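PDB 5NO8: Baccell_00875 from Bacteroides cellulosilyticus DSM 14838, which is a polysaccharide lyase that probably removes the L-rhamnose caps linked to glucuronic acid on complex arabinogalactan proteins. Local coordinates for residues T78-G82 with R83-K87. Sequence-based numbering, arbitrary orientation.
Sequences TVVKG and RETVK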
# COMPACT_ATOMS: atom_id res chain seq x y z
N THR A 78 7.47 -2.32 27.74
CA THR A 78 8.26 -1.44 28.58
C THR A 78 7.51 -1.23 29.87
O THR A 78 6.41 -0.68 29.85
CB THR A 78 8.53 -0.12 27.86
OG1 THR A 78 9.29 -0.39 26.67
CG2 THR A 78 9.30 0.85 28.75
N VAL A 79 8.12 -1.59 30.99
CA VAL A 79 7.48 -1.49 32.28
C VAL A 79 8.02 -0.27 33.01
O VAL A 79 9.23 -0.04 33.08
CB VAL A 79 7.52 -2.79 33.10
CG1 VAL A 79 8.91 -3.30 33.30
CG2 VAL A 79 6.84 -2.61 34.45
N VAL A 80 7.10 0.50 33.53
CA VAL A 80 7.42 1.74 34.22
C VAL A 80 6.82 1.75 35.61
O VAL A 80 5.61 1.54 35.79
CB VAL A 80 6.87 2.94 33.43
CG1 VAL A 80 7.10 4.23 34.20
CG2 VAL A 80 7.54 3.01 32.06
N LYS A 81 7.67 2.02 36.61
CA LYS A 81 7.28 2.15 38.00
C LYS A 81 8.01 3.37 38.49
O LYS A 81 9.22 3.31 38.73
CB LYS A 81 7.74 0.95 38.84
CG LYS A 81 6.99 -0.34 38.60
CD LYS A 81 7.26 -1.36 39.71
CE LYS A 81 8.72 -1.73 39.83
NZ LYS A 81 8.91 -3.03 40.55
N GLY A 82 7.32 4.49 38.57
CA GLY A 82 7.98 5.77 38.87
C GLY A 82 9.08 6.07 37.85
O GLY A 82 8.87 5.92 36.64
N ARG A 83 10.26 6.44 38.33
CA ARG A 83 11.37 6.76 37.43
C ARG A 83 12.00 5.55 36.76
O ARG A 83 12.76 5.71 35.81
CB ARG A 83 12.45 7.55 38.18
CG ARG A 83 11.97 8.90 38.63
CD ARG A 83 13.09 9.78 39.13
NE ARG A 83 13.48 9.33 40.45
CZ ARG A 83 14.59 8.65 40.73
NH1 ARG A 83 15.46 8.36 39.78
NH2 ARG A 83 14.84 8.30 41.98
N GLU A 84 11.72 4.35 37.26
CA GLU A 84 12.32 3.13 36.76
C GLU A 84 11.58 2.64 35.53
O GLU A 84 10.41 2.26 35.61
CB GLU A 84 12.26 2.04 37.85
CG GLU A 84 13.01 0.78 37.46
CD GLU A 84 12.73 -0.41 38.36
OE1 GLU A 84 13.72 -1.04 38.78
OE2 GLU A 84 11.55 -0.76 38.61
N THR A 85 12.28 2.64 34.40
CA THR A 85 11.79 2.17 33.14
C THR A 85 12.69 1.02 32.68
O THR A 85 13.92 1.18 32.62
CB THR A 85 11.82 3.30 32.10
OG1 THR A 85 10.86 4.30 32.45
CG2 THR A 85 11.55 2.82 30.70
N VAL A 86 12.08 -0.11 32.30
CA VAL A 86 12.83 -1.26 31.80
C VAL A 86 12.05 -1.92 30.68
O VAL A 86 10.91 -2.27 30.87
CB VAL A 86 13.06 -2.31 32.90
CG1 VAL A 86 13.89 -3.47 32.33
CG2 VAL A 86 13.77 -1.69 34.10
N LYS A 87 12.68 -2.14 29.53
CA LYS A 87 12.09 -2.94 28.48
C LYS A 87 12.41 -4.42 28.71
O LYS A 87 13.59 -4.77 28.98
CB LYS A 87 12.56 -2.53 27.08
CG LYS A 87 11.97 -3.44 26.01
CD LYS A 87 12.19 -2.92 24.60
CE LYS A 87 11.69 -3.93 23.58
NZ LYS A 87 11.91 -3.48 22.20
O HOH W 1 10.06 6.27 34.19
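At the protein surface, strands 75-81 and 84-90 form a beta hairpin whose type II' turn, K81 to E84, has G82 at its first corner (phi 57°). Within 78-87 two hydrogen-bonded pairs alternate with the non-hydrogen-bonded pairs T78-K87 and V80-T85. V79 and V86 exchange backbone bonds, V79 N to V86 O at 2.9 Å and V86 N to V79 O at 3.0 Å. Nearer the turn, K81 N donates to E84 O in a nearly straight bond, whereas E84 N reaches K81 O (3.1 Å) from above the carbonyl plane. K81 and E84 lie side by side on the face that also carries V79 and V86. The bend of the lysine at chi3 (-60°) brings CE to 3.2 Å from E84 OE2, but NZ makes only a long salt bridge to that oxygen and pairs more strongly with D109. On the other face, the methyls T78 CG2 and T85 CG2 touch at 3.6 Å, and V80 CG2 packs against T85 OG1. Strand 137-145 flanks 75-81, V79 resting on V137 and L139. At the turn one water bridges G82 and T85, donating to G82 O and hydrogen-bonded to T85 OG1, its oxygen 2.7 Å from both atoms.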